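PDB 2G7L: TetR-family transcriptional regulator from Streptomyces coelicolor, which probably regulates transcription by binding operator DNA through an N-terminal helix-turn-helix domain, its larger helical C-terminal domain mediating dimerisation and perhaps ligand binding. Local coordinates for residues 78-83 with 124-129; 90-95 with 128-133; 40-45 with 54-59; 23-28 with 67-72; 109-114 with 155-160. All blocks are in the same frame, centred on the assembly; numbering follows the deposited sequence.

How the interactions relate
Interactions 3, 4 and 5 are buried, whereas interactions 1 and 2 are partly buried. Interactions 3 and 4 build the DNA-binding domain and touch through Leu45, Val40 and Tyr59, with 40-45 and 54-59 nested inside the chain loop that interaction 4 closes. Interaction 3 sets a selenomethionine against a leucine and a tyrosine. Interactions 1 and 2 share helix 122-136, their centres about 8 Å apart, and interaction 2 alone adds a weak polar bond to its apolar contact. Interaction 5, of alanines and a threonine methyl, lies deepest, its centre about 4 Å from that of the chain. The helix bearing 67-72 reaches interaction 5 through His67, and interaction 1, where Asp72 OD2 meets Tyr124 N.

Interaction 1: 78-83 with 124-129; sequences VDLTGA and YLRLVE
Leu80 rests on Arg126 and Leu127 of helix 122-136, laying the loop that follows helix 63-74 against the all-helical C-terminal domain of this TetR-type regulator. CG of the leucine, anti to the carbonyl carbon (chi1 -58°), points at the helix, and its two methyls go to different partners. Leu80 CD1 goes to the helix backbone, 3.2 Å from Arg126 O and 3.5 Å from Leu127 N. The same methyl lies above one face of the Arg126 guanidinium, toward its rim: the arginine chain, bent at chi3 (-23°), brings this group back to Leu80 CD1, which Arg126 CB also touches at 3.7 Å. Leu80 CD2 meets Leu127 CD1 at 4.0 Å, the two leucine side chains crossing at about a right angle. Replacing Leu80 with an alanine would probably uncover this flank of Leu127 and leave the guanidinium of Arg126 without the methyl against its face, freer to turn. Leu127 is also packed by Val96 and Tyr100 of helix 89-106 and by Leu153 of helix 142-161, while Arg126 NH2 makes a weak hydrogen bond to Asn123 OD1. Two residues before Leu80, Val78 CG2 approaches Leu127 CD1 at 4.2 Å.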
# COMPACT_ATOMS: atom_id res chain seq x y z
N VAL A 78 -11.12 4.13 17.41
CA VAL A 78 -12.16 3.94 16.36
C VAL A 78 -13.53 3.35 16.82
O VAL A 78 -13.61 2.41 17.64
CB VAL A 78 -11.61 3.32 14.97
CG1 VAL A 78 -10.22 2.73 15.08
CG2 VAL A 78 -12.59 2.32 14.33
N ASP A 79 -14.59 3.98 16.28
CA ASP A 79 -16.00 3.70 16.59
C ASP A 79 -16.55 2.49 15.83
O ASP A 79 -16.84 2.58 14.63
CB ASP A 79 -16.88 4.94 16.28
CG ASP A 79 -16.06 6.23 15.94
OD1 ASP A 79 -16.71 7.30 15.79
OD2 ASP A 79 -14.81 6.19 15.81
N LEU A 80 -16.68 1.37 16.53
CA LEU A 80 -17.25 0.14 16.00
C LEU A 80 -18.73 -0.02 16.42
O LEU A 80 -19.29 -1.13 16.47
CB LEU A 80 -16.42 -1.05 16.46
CG LEU A 80 -14.93 -1.04 16.09
CD1 LEU A 80 -14.39 -2.39 16.36
CD2 LEU A 80 -14.70 -0.68 14.63
N THR A 81 -19.34 1.12 16.73
CA THR A 81 -20.72 1.25 17.18
C THR A 81 -21.55 1.96 16.11
O THR A 81 -22.63 1.47 15.72
CB THR A 81 -20.79 2.13 18.48
OG1 THR A 81 -20.04 3.35 18.29
CG2 THR A 81 -20.26 1.36 19.70
N GLY A 82 -21.03 3.11 15.66
CA GLY A 82 -21.73 4.10 14.82
C GLY A 82 -21.31 5.56 15.05
O GLY A 82 -20.55 5.87 16.00
N ALA A 83 -21.81 6.45 14.17
CA ALA A 83 -21.51 7.90 14.15
C ALA A 83 -22.78 8.73 14.35
O ALA A 83 -22.73 9.88 14.81
CB ALA A 83 -20.85 8.30 12.82
N TYR A 124 -7.75 -4.79 16.52
CA TYR A 124 -7.69 -5.02 15.09
C TYR A 124 -8.64 -6.14 14.79
O TYR A 124 -9.44 -6.04 13.86
CB TYR A 124 -6.27 -5.35 14.57
CG TYR A 124 -6.17 -5.38 13.02
CD1 TYR A 124 -6.23 -4.20 12.29
CD2 TYR A 124 -6.03 -6.55 12.32
CE1 TYR A 124 -6.13 -4.19 10.86
CE2 TYR A 124 -5.93 -6.57 10.89
CZ TYR A 124 -5.99 -5.36 10.18
OH TYR A 124 -5.89 -5.31 8.77
N LEU A 125 -8.56 -7.22 15.57
CA LEU A 125 -9.56 -8.29 15.48
C LEU A 125 -11.01 -7.78 15.64
O LEU A 125 -11.92 -8.31 15.00
CB LEU A 125 -9.24 -9.39 16.51
CG LEU A 125 -8.47 -10.59 15.95
CD1 LEU A 125 -7.20 -10.13 15.22
CD2 LEU A 125 -8.14 -11.53 17.10
N ARG A 126 -11.22 -6.75 16.46
CA ARG A 126 -12.53 -6.12 16.58
C ARG A 126 -12.94 -5.27 15.37
O ARG A 126 -14.12 -5.27 14.97
CB ARG A 126 -12.65 -5.26 17.86
CG ARG A 126 -12.97 -6.13 19.14
CD ARG A 126 -13.16 -5.23 20.38
NE ARG A 126 -12.48 -3.94 20.23
CZ ARG A 126 -13.09 -2.75 20.16
NH1 ARG A 126 -14.42 -2.67 20.24
NH2 ARG A 126 -12.35 -1.63 20.00
N LEU A 127 -11.99 -4.48 14.87
CA LEU A 127 -12.15 -3.83 13.56
C LEU A 127 -12.49 -4.83 12.50
O LEU A 127 -13.46 -4.64 11.81
CB LEU A 127 -10.90 -3.06 13.14
CG LEU A 127 -10.98 -2.35 11.78
CD1 LEU A 127 -11.77 -1.04 11.90
CD2 LEU A 127 -9.52 -2.04 11.41
N VAL A 128 -11.72 -5.89 12.34
CA VAL A 128 -12.04 -6.84 11.29
C VAL A 128 -13.40 -7.51 11.45
O VAL A 128 -14.13 -7.62 10.46
CB VAL A 128 -10.84 -7.78 10.71
CG1 VAL A 128 -9.41 -7.40 11.13
CG2 VAL A 128 -11.18 -9.31 10.51
N GLU A 129 -13.75 -7.90 12.69
CA GLU A 129 -15.04 -8.56 12.98
C GLU A 129 -16.19 -7.65 12.49
O GLU A 129 -17.09 -8.08 11.84
CB GLU A 129 -15.15 -8.83 14.52
CG GLU A 129 -16.53 -9.20 14.99
CD GLU A 129 -16.86 -10.59 14.60
OE1 GLU A 129 -15.89 -11.29 14.21
OE2 GLU A 129 -18.08 -10.99 14.67

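Interaction 2: 90-95 with 128-133; sequences REQLRA and VERVLE
Gln92 and Leu93 of helix 89-106 meet Arg130 and Val131 of helix 122-136, two helices packed together in the helical C-terminal domain of the TetR fold. Segment 90-95 starts with Arg90, which, like Arg94 one turn later, is drawn to another helix, 206-223, and pairs there with Asp215. Gln92 comes next, its extended chain carrying OE1 to the edge of the Arg130 guanidinium, near its plane. The resulting hydrogen bond from Arg130 NH2 to Gln92 OE1 is weak, 3.3 Å long and bent to 129°. The amide and guanidinium planes are turned 74° apart, so the two flat groups meet through this one pair of atoms and do not stack. Arg130 is also held within its own helix: its chain leaves with CG anti to the backbone N, bends at chi2 (60°), and brings Arg130 NH1 to Glu133 OE1 at 3.2 Å in a salt bridge, the carboxylate lying at the guanidinium edge. Glu133 pairs with Arg137 as well, so one acid probably offsets part of the positive charge of both arginines. Leu93 marks the closest backbone approach, its CA 6.3 Å from Val131 CA. Its side chain, which also packs on Leu134 and Leu135, ends nearer the second helix than it begins, and one methyl, CD2, does the touching. Leu93 and Val131 cross at about a right angle, and Leu93 CD2 meets Val131 CG1 at 3.7 Å.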
# COMPACT_ATOMS: atom_id res chain seq x y z
N ARG A 90 -23.86 -0.18 4.32
CA ARG A 90 -22.88 0.38 3.40
C ARG A 90 -22.38 1.71 3.92
O ARG A 90 -21.19 2.00 3.88
CB ARG A 90 -23.47 0.52 1.97
CG ARG A 90 -22.48 1.03 0.97
CD ARG A 90 -22.91 0.79 -0.43
NE ARG A 90 -22.01 1.45 -1.36
CZ ARG A 90 -21.62 0.90 -2.51
NH1 ARG A 90 -22.06 -0.32 -2.85
NH2 ARG A 90 -20.79 1.57 -3.34
N GLU A 91 -23.31 2.51 4.40
CA GLU A 91 -22.95 3.80 5.00
C GLU A 91 -22.14 3.67 6.32
O GLU A 91 -21.22 4.48 6.60
CB GLU A 91 -24.24 4.59 5.25
CG GLU A 91 -24.07 5.86 6.11
CD GLU A 91 -25.39 6.27 6.79
OE1 GLU A 91 -26.15 5.37 7.25
OE2 GLU A 91 -25.65 7.52 6.86
N GLN A 92 -22.51 2.69 7.14
CA GLN A 92 -21.82 2.43 8.40
C GLN A 92 -20.45 1.80 8.14
O GLN A 92 -19.50 2.16 8.79
CB GLN A 92 -22.62 1.44 9.24
CG GLN A 92 -23.86 2.01 10.00
CD GLN A 92 -24.67 0.89 10.63
OE1 GLN A 92 -24.55 0.60 11.83
NE2 GLN A 92 -25.46 0.21 9.80
N LEU A 93 -20.36 0.84 7.21
CA LEU A 93 -19.04 0.40 6.63
C LEU A 93 -18.16 1.58 6.24
O LEU A 93 -17.01 1.70 6.65
CB LEU A 93 -19.25 -0.50 5.40
CG LEU A 93 -18.44 -1.81 5.24
CD1 LEU A 93 -18.24 -2.06 3.81
CD2 LEU A 93 -17.12 -1.93 5.99
N ARG A 94 -18.70 2.49 5.45
CA ARG A 94 -17.90 3.61 5.06
C ARG A 94 -17.40 4.40 6.30
O ARG A 94 -16.23 4.87 6.33
CB ARG A 94 -18.68 4.54 4.12
CG ARG A 94 -17.78 5.62 3.48
CD ARG A 94 -18.55 6.78 2.81
NE ARG A 94 -19.32 6.38 1.61
CZ ARG A 94 -18.88 6.42 0.34
NH1 ARG A 94 -17.63 6.78 0.05
NH2 ARG A 94 -19.70 6.07 -0.65
N ALA A 95 -18.29 4.59 7.29
CA ALA A 95 -17.86 5.28 8.54
C ALA A 95 -16.73 4.55 9.30
O ALA A 95 -15.73 5.16 9.67
CB ALA A 95 -19.06 5.60 9.48
N VAL A 128 -11.72 -5.89 12.34
CA VAL A 128 -12.04 -6.84 11.29
C VAL A 128 -13.40 -7.51 11.45
O VAL A 128 -14.13 -7.62 10.46
CB VAL A 128 -10.84 -7.78 10.71
CG1 VAL A 128 -9.41 -7.40 11.13
CG2 VAL A 128 -11.18 -9.31 10.51
N GLU A 129 -13.75 -7.90 12.69
CA GLU A 129 -15.04 -8.56 12.98
C GLU A 129 -16.19 -7.65 12.49
O GLU A 129 -17.09 -8.08 11.84
CB GLU A 129 -15.15 -8.83 14.52
CG GLU A 129 -16.53 -9.20 14.99
CD GLU A 129 -16.86 -10.59 14.60
OE1 GLU A 129 -15.89 -11.29 14.21
OE2 GLU A 129 -18.08 -10.99 14.67
N ARG A 130 -16.11 -6.38 12.83
CA ARG A 130 -17.10 -5.42 12.50
C ARG A 130 -17.19 -5.11 10.98
O ARG A 130 -18.26 -4.84 10.45
CB ARG A 130 -16.71 -4.13 13.22
CG ARG A 130 -17.68 -2.94 12.98
CD ARG A 130 -19.14 -3.30 13.47
NE ARG A 130 -20.00 -2.11 13.39
CZ ARG A 130 -21.34 -2.15 13.31
NH1 ARG A 130 -21.99 -3.33 13.28
NH2 ARG A 130 -21.99 -1.00 13.23
N VAL A 131 -16.05 -5.06 10.29
CA VAL A 131 -16.06 -4.71 8.87
C VAL A 131 -16.69 -5.86 8.20
O VAL A 131 -17.48 -5.68 7.30
CB VAL A 131 -14.63 -4.50 8.36
CG1 VAL A 131 -14.61 -4.50 6.81
CG2 VAL A 131 -14.15 -3.22 8.83
N LEU A 132 -16.37 -7.06 8.68
CA LEU A 132 -16.89 -8.26 8.09
C LEU A 132 -18.44 -8.37 8.26
O LEU A 132 -19.17 -8.76 7.31
CB LEU A 132 -16.25 -9.46 8.76
CG LEU A 132 -14.94 -10.07 8.34
CD1 LEU A 132 -14.45 -11.11 9.38
CD2 LEU A 132 -15.10 -10.77 7.04
N GLU A 133 -18.89 -8.02 9.46
CA GLU A 133 -20.31 -8.03 9.83
C GLU A 133 -21.13 -7.16 8.88
O GLU A 133 -22.15 -7.56 8.36
CB GLU A 133 -20.42 -7.43 11.24
CG GLU A 133 -21.67 -7.79 12.04
CD GLU A 133 -21.83 -6.88 13.27
OE1 GLU A 133 -22.98 -6.41 13.48
OE2 GLU A 133 -20.83 -6.57 13.99

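Interaction 3: 40-45 with 54-59; sequences VTMRRL and ASLYVY
Within the helix-turn-helix of the DNA-binding domain, Met42 at the start of helix 42-48 reaches over to Leu56 and Tyr57 beyond the turn. This residue is modelled as selenomethionine. Its CB and CG run obliquely past the Tyr57 ring, and bends at chi2 (-67°) and chi3 then direct the end of the chain toward Leu56. Met42 CB lies 3.8 Å from Tyr57 OH and Met42 CG 3.7 Å from Tyr57 CE2. The selenium of Met42 stands 5.2 Å from the centroid of the Tyr57 ring and 46° off its normal, an oblique Met-aromatic contact; the methyl CE sits too close to the ring for its exact position to be trusted. Leu56 slides past Met42 in the opposite direction and pushes CD1 between Met42 O, at 3.3 Å, and Leu45 CB, at 3.8 Å. Helix 42-48 is the first helix of the motif, and helix 53-56 with the residues following it corresponds to the recognition element, which in TetR relatives enters the major groove. The apolar contact joins the two halves of the motif, and Leu45 continues it to Ile24 and Leu66 of the flanking helices. Thr41 is the N-cap of the first helix: Arg44 N gives a 2.9 Å bond to Thr41 OG1, nearly straight at 163°. Thr41 OG1 also accepts from Arg43 NH2, at 3.3 Å and tilted from the guanidinium plane.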
# COMPACT_ATOMS: atom_id res chain seq x y z
N VAL A 40 11.04 5.10 18.79
CA VAL A 40 10.58 3.80 19.24
C VAL A 40 11.33 2.67 18.52
O VAL A 40 10.88 2.11 17.49
CB VAL A 40 9.04 3.68 19.09
CG1 VAL A 40 8.53 2.34 19.67
CG2 VAL A 40 8.32 4.89 19.73
N THR A 41 12.49 2.32 19.06
CA THR A 41 13.26 1.21 18.52
C THR A 41 13.31 0.15 19.59
O THR A 41 12.96 0.43 20.73
CB THR A 41 14.70 1.67 18.18
OG1 THR A 41 15.37 2.01 19.40
CG2 THR A 41 14.70 2.91 17.29
N MSE A 42 13.74 -1.06 19.24
CA MSE A 42 13.83 -2.13 20.21
C MSE A 42 14.90 -1.82 21.28
O MSE A 42 14.71 -2.12 22.46
CB MSE A 42 14.10 -3.49 19.52
CG MSE A 42 12.87 -4.06 18.75
SE MSE A 42 11.39 -4.56 19.96
CE MSE A 42 11.94 -6.25 20.41
N ARG A 43 16.01 -1.22 20.84
CA ARG A 43 17.11 -0.80 21.71
C ARG A 43 16.69 0.36 22.65
O ARG A 43 16.88 0.25 23.83
CB ARG A 43 18.35 -0.45 20.87
CG ARG A 43 19.55 0.14 21.66
CD ARG A 43 20.12 1.45 20.96
NE ARG A 43 19.08 2.15 20.17
CZ ARG A 43 18.97 3.47 20.04
NH1 ARG A 43 19.83 4.28 20.66
NH2 ARG A 43 17.99 3.98 19.30
N ARG A 44 16.07 1.42 22.14
CA ARG A 44 15.50 2.45 23.02
C ARG A 44 14.42 1.91 23.99
O ARG A 44 14.19 2.47 25.05
CB ARG A 44 14.94 3.62 22.24
CG ARG A 44 14.32 4.70 23.09
CD ARG A 44 15.35 5.29 24.10
NE ARG A 44 14.63 5.95 25.16
CZ ARG A 44 14.16 7.20 25.08
NH1 ARG A 44 14.37 7.95 23.99
NH2 ARG A 44 13.47 7.69 26.10
N LEU A 45 13.77 0.82 23.62
CA LEU A 45 12.71 0.26 24.46
C LEU A 45 13.29 -0.62 25.54
O LEU A 45 12.84 -0.56 26.67
CB LEU A 45 11.71 -0.52 23.59
CG LEU A 45 10.23 -0.57 23.92
CD1 LEU A 45 9.64 0.83 24.03
CD2 LEU A 45 9.60 -1.35 22.77
N ALA A 54 17.06 -8.85 23.43
CA ALA A 54 16.72 -10.29 23.37
C ALA A 54 15.47 -10.65 24.17
O ALA A 54 14.69 -11.53 23.79
CB ALA A 54 17.92 -11.14 23.83
N SER A 55 15.29 -9.97 25.29
CA SER A 55 14.12 -10.15 26.13
C SER A 55 12.83 -9.69 25.46
O SER A 55 11.81 -10.33 25.59
CB SER A 55 14.29 -9.38 27.43
OG SER A 55 15.55 -9.68 27.97
N LEU A 56 12.91 -8.57 24.76
CA LEU A 56 11.74 -7.99 24.11
C LEU A 56 11.32 -8.79 22.90
O LEU A 56 10.16 -8.76 22.54
CB LEU A 56 12.04 -6.56 23.67
CG LEU A 56 12.56 -5.55 24.67
CD1 LEU A 56 12.61 -4.22 24.00
CD2 LEU A 56 11.69 -5.51 25.89
N TYR A 57 12.26 -9.50 22.29
CA TYR A 57 12.03 -10.17 21.00
C TYR A 57 11.15 -11.39 21.10
O TYR A 57 10.62 -11.86 20.11
CB TYR A 57 13.36 -10.57 20.29
CG TYR A 57 14.08 -9.43 19.61
CD1 TYR A 57 15.46 -9.24 19.79
CD2 TYR A 57 13.40 -8.54 18.81
CE1 TYR A 57 16.13 -8.17 19.17
CE2 TYR A 57 14.04 -7.48 18.19
CZ TYR A 57 15.40 -7.29 18.36
OH TYR A 57 16.02 -6.24 17.72
N VAL A 58 11.00 -11.90 22.30
CA VAL A 58 10.09 -13.00 22.52
C VAL A 58 8.62 -12.52 22.45
O VAL A 58 7.73 -13.29 22.08
CB VAL A 58 10.41 -13.77 23.85
CG1 VAL A 58 11.45 -13.06 24.64
CG2 VAL A 58 9.17 -14.05 24.69
N TYR A 59 8.40 -11.25 22.79
CA TYR A 59 7.06 -10.62 22.75
C TYR A 59 6.79 -9.96 21.40
O TYR A 59 5.78 -10.24 20.77
CB TYR A 59 6.91 -9.62 23.91
CG TYR A 59 7.11 -10.31 25.23
CD1 TYR A 59 8.28 -10.12 25.96
CD2 TYR A 59 6.15 -11.19 25.75
CE1 TYR A 59 8.50 -10.77 27.16
CE2 TYR A 59 6.35 -11.84 26.97
CZ TYR A 59 7.53 -11.63 27.67
OH TYR A 59 7.78 -12.27 28.88

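Interaction 4: 23-28 with 67-72; sequences WIVDTA and HAAVLD
Val25 overlaps Ala69, its CB and CG1 each standing about 4.0 Å from Ala69 CB. The remaining side-chain carbon, Val25 CG2, goes past the alanine methyl to the helix backbone and lies 3.8 Å from Ala69 O. One turn further along helix 21-35, Ala28 CB meets Val70 CG2 at 3.6 Å. Val70 has CG1 anti to its backbone N (chi1 172°), which leaves CG2 beside that nitrogen and pointed at the alanine. Small side chains on both helices let the backbones come near, with Val25 CA and Val70 CA 6.4 Å apart. The side chains that meet are all apolar, and they join the first helix of the TetR DNA-binding domain to helix 63-74, the fourth helix, which leads on to the C-terminal domain. On another face of the first helix, Thr27 OG1 donates to Trp23 O at 2.8 Å, and Thr27 N reaches the same oxygen from the opposite face of the carbonyl plane, giving it two donors. Ala28 packs also on Leu45 of helix 42-48, and Val70 on Met32 further along helix 21-35. On the side of helix 63-74 turned to the C-terminal domain, Leu71 lies against Leu110 and Ala114 of helix 108-116, and His67 ND1 hydrogen-bonds Ser113 OG of that helix.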
# COMPACT_ATOMS: atom_id res chain seq x y z
N TRP A 23 3.06 -4.52 28.86
CA TRP A 23 3.91 -3.46 29.42
C TRP A 23 4.82 -2.86 28.36
O TRP A 23 4.97 -1.63 28.26
CB TRP A 23 4.72 -4.00 30.60
CG TRP A 23 5.65 -3.00 31.31
CD1 TRP A 23 5.57 -1.61 31.34
CD2 TRP A 23 6.79 -3.34 32.09
NE1 TRP A 23 6.60 -1.08 32.09
CE2 TRP A 23 7.37 -2.13 32.56
CE3 TRP A 23 7.39 -4.56 32.45
CZ2 TRP A 23 8.51 -2.11 33.39
CZ3 TRP A 23 8.52 -4.54 33.30
CH2 TRP A 23 9.06 -3.32 33.74
N ILE A 24 5.42 -3.73 27.57
CA ILE A 24 6.30 -3.34 26.44
C ILE A 24 5.59 -2.41 25.48
O ILE A 24 6.14 -1.35 25.06
CB ILE A 24 6.79 -4.60 25.70
CG1 ILE A 24 7.72 -5.38 26.63
CG2 ILE A 24 7.44 -4.24 24.31
CD1 ILE A 24 7.92 -6.85 26.23
N VAL A 25 4.34 -2.76 25.14
CA VAL A 25 3.63 -1.93 24.14
C VAL A 25 3.12 -0.65 24.74
O VAL A 25 3.15 0.41 24.08
CB VAL A 25 2.68 -2.73 23.06
CG1 VAL A 25 2.60 -4.22 23.26
CG2 VAL A 25 1.33 -2.07 22.78
N ASP A 26 2.72 -0.69 26.02
CA ASP A 26 2.23 0.54 26.70
C ASP A 26 3.38 1.53 26.75
O ASP A 26 3.16 2.73 26.63
CB ASP A 26 1.65 0.27 28.14
CG ASP A 26 0.27 -0.52 28.13
OD1 ASP A 26 -0.32 -0.73 27.00
OD2 ASP A 26 -0.25 -0.88 29.24
N THR A 27 4.60 1.01 26.96
CA THR A 27 5.84 1.81 26.96
C THR A 27 6.16 2.41 25.57
O THR A 27 6.47 3.61 25.44
CB THR A 27 7.04 0.95 27.45
OG1 THR A 27 6.74 0.42 28.74
CG2 THR A 27 8.29 1.77 27.60
N ALA A 28 6.09 1.55 24.53
CA ALA A 28 6.21 2.01 23.13
C ALA A 28 5.25 3.14 22.85
O ALA A 28 5.64 4.11 22.22
CB ALA A 28 5.97 0.86 22.15
N HIS A 67 5.61 -1.74 15.61
CA HIS A 67 4.71 -0.68 15.07
C HIS A 67 3.29 -1.19 14.99
O HIS A 67 2.37 -0.47 15.31
CB HIS A 67 5.17 -0.12 13.72
CG HIS A 67 6.45 0.65 13.79
ND1 HIS A 67 7.10 1.11 12.66
CD2 HIS A 67 7.21 1.03 14.84
CE1 HIS A 67 8.21 1.74 13.02
NE2 HIS A 67 8.30 1.69 14.34
N ALA A 68 3.12 -2.45 14.58
CA ALA A 68 1.78 -3.06 14.48
C ALA A 68 1.02 -3.06 15.86
O ALA A 68 -0.17 -2.68 15.92
CB ALA A 68 1.85 -4.44 13.93
N ALA A 69 1.69 -3.51 16.91
CA ALA A 69 1.20 -3.42 18.32
C ALA A 69 0.85 -1.99 18.72
O ALA A 69 -0.18 -1.74 19.31
CB ALA A 69 2.28 -3.96 19.26
N VAL A 70 1.70 -1.02 18.38
CA VAL A 70 1.35 0.36 18.67
C VAL A 70 0.15 0.80 17.85
O VAL A 70 -0.69 1.61 18.30
CB VAL A 70 2.54 1.30 18.37
CG1 VAL A 70 2.13 2.74 18.49
CG2 VAL A 70 3.75 0.96 19.34
N LEU A 71 0.09 0.35 16.59
CA LEU A 71 -1.10 0.70 15.78
C LEU A 71 -2.29 0.06 16.39
O LEU A 71 -3.34 0.72 16.51
CB LEU A 71 -0.96 0.29 14.29
CG LEU A 71 -2.16 0.63 13.40
CD1 LEU A 71 -2.45 2.11 13.46
CD2 LEU A 71 -1.86 0.15 11.96
N ASP A 72 -2.18 -1.21 16.77
CA ASP A 72 -3.32 -1.85 17.43
C ASP A 72 -3.87 -1.06 18.62
O ASP A 72 -5.07 -0.75 18.68
CB ASP A 72 -3.04 -3.29 17.80
CG ASP A 72 -4.31 -4.05 18.14
OD1 ASP A 72 -4.89 -3.74 19.20
OD2 ASP A 72 -4.75 -4.98 17.41

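Interaction 5: 109-114 with 155-160; sequences QLARSA and DATATA
Helices 108-116 and 142-161 cross at -130°, their local axes 8.1 Å apart, and Ala111 CA comes within 5.2 Å of Thr157 CA. Such closeness depends on small side chains. Ala111 CB fits against the other backbone, 3.5 Å from Thr157 O, and touches Ala160 CB at 3.7 Å. In return Thr157 sets its methyl on the first helix: a chi1 of -50° puts OG1 beside the backbone N and turns CG2 anti to it, so that Thr157 CG2 lies 3.3 Å from Ala111 O and 3.9 Å from Ala114 CB. Each helix therefore puts a methyl next to a carbonyl oxygen of the other. The buried crossing lies in the all-helical C-terminal domain of the TetR fold, close to the centre of the chain, and Leu104 of helix 89-106 packs on both Ala111 and Ala160. The hydroxyl of Thr157 is turned from the methyl contact and hydrogen-bonds to Leu153 O in its own helix and also to Tyr100 OH. Helix 142-161 also faces the second subunit, with Gln154 of that subunit packing on Asp155 and Ala158. Away from the crossing, Gln109 NE2 donates to Ser113 OG at 2.9 Å, the oxygen lying in the amide plane of Gln109.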
# COMPACT_ATOMS: atom_id res chain seq x y z
N GLN A 109 3.64 6.50 9.07
CA GLN A 109 4.60 5.41 9.23
C GLN A 109 3.97 4.15 9.78
O GLN A 109 4.42 3.07 9.45
CB GLN A 109 5.78 5.83 10.10
CG GLN A 109 6.84 4.74 10.28
CD GLN A 109 7.36 4.18 8.97
OE1 GLN A 109 7.80 4.95 8.10
NE2 GLN A 109 7.36 2.82 8.82
N LEU A 110 2.90 4.27 10.60
CA LEU A 110 2.17 3.05 11.00
C LEU A 110 1.44 2.37 9.85
O LEU A 110 1.43 1.13 9.76
CB LEU A 110 1.21 3.32 12.19
CG LEU A 110 1.91 3.79 13.51
CD1 LEU A 110 0.87 3.95 14.63
CD2 LEU A 110 3.05 2.81 13.91
N ALA A 111 0.79 3.17 8.98
CA ALA A 111 0.25 2.64 7.67
C ALA A 111 1.36 1.94 6.88
O ALA A 111 1.18 0.78 6.47
CB ALA A 111 -0.41 3.74 6.80
N ARG A 112 2.54 2.60 6.75
CA ARG A 112 3.65 1.98 5.99
C ARG A 112 4.06 0.66 6.57
O ARG A 112 4.28 -0.33 5.84
CB ARG A 112 4.86 2.90 5.89
CG ARG A 112 4.65 4.07 4.96
CD ARG A 112 5.74 5.14 5.10
NE ARG A 112 5.12 6.40 4.71
CZ ARG A 112 5.73 7.57 4.65
NH1 ARG A 112 7.03 7.68 4.92
NH2 ARG A 112 5.07 8.64 4.27
N SER A 113 4.16 0.60 7.90
CA SER A 113 4.57 -0.65 8.53
C SER A 113 3.47 -1.68 8.52
O SER A 113 3.74 -2.88 8.45
CB SER A 113 5.01 -0.37 9.97
OG SER A 113 6.15 0.47 9.96
N ALA A 114 2.22 -1.22 8.60
CA ALA A 114 1.04 -2.15 8.54
C ALA A 114 0.99 -2.98 7.20
O ALA A 114 0.58 -4.16 7.16
CB ALA A 114 -0.28 -1.38 8.79
N ASP A 155 -6.48 -1.07 1.10
CA ASP A 155 -6.68 0.13 0.29
C ASP A 155 -6.56 1.39 1.14
O ASP A 155 -5.89 2.36 0.73
CB ASP A 155 -8.05 0.03 -0.39
CG ASP A 155 -8.47 1.34 -1.10
OD1 ASP A 155 -7.73 1.77 -2.06
OD2 ASP A 155 -9.53 1.91 -0.71
N ALA A 156 -7.19 1.42 2.32
CA ALA A 156 -7.08 2.59 3.19
C ALA A 156 -5.64 2.75 3.67
O ALA A 156 -5.07 3.84 3.67
CB ALA A 156 -8.06 2.49 4.41
N THR A 157 -5.04 1.62 4.03
CA THR A 157 -3.67 1.58 4.50
C THR A 157 -2.71 2.05 3.45
O THR A 157 -1.81 2.81 3.76
CB THR A 157 -3.26 0.14 4.88
OG1 THR A 157 -4.25 -0.44 5.75
CG2 THR A 157 -1.91 0.12 5.57
N ALA A 158 -2.85 1.55 2.20
CA ALA A 158 -1.96 2.02 1.09
C ALA A 158 -2.12 3.51 0.88
O ALA A 158 -1.13 4.20 0.70
CB ALA A 158 -2.20 1.23 -0.21
N THR A 159 -3.33 4.02 0.95
CA THR A 159 -3.55 5.47 0.73
C THR A 159 -3.00 6.36 1.85
O THR A 159 -2.52 7.48 1.62
CB THR A 159 -5.05 5.82 0.49
OG1 THR A 159 -5.55 5.13 -0.67
CG2 THR A 159 -5.24 7.34 0.22
N ALA A 160 -3.13 5.88 3.09
CA ALA A 160 -2.52 6.59 4.24
C ALA A 160 -0.97 6.53 4.21
O ALA A 160 -0.30 7.48 4.59
CB ALA A 160 -3.07 6.03 5.57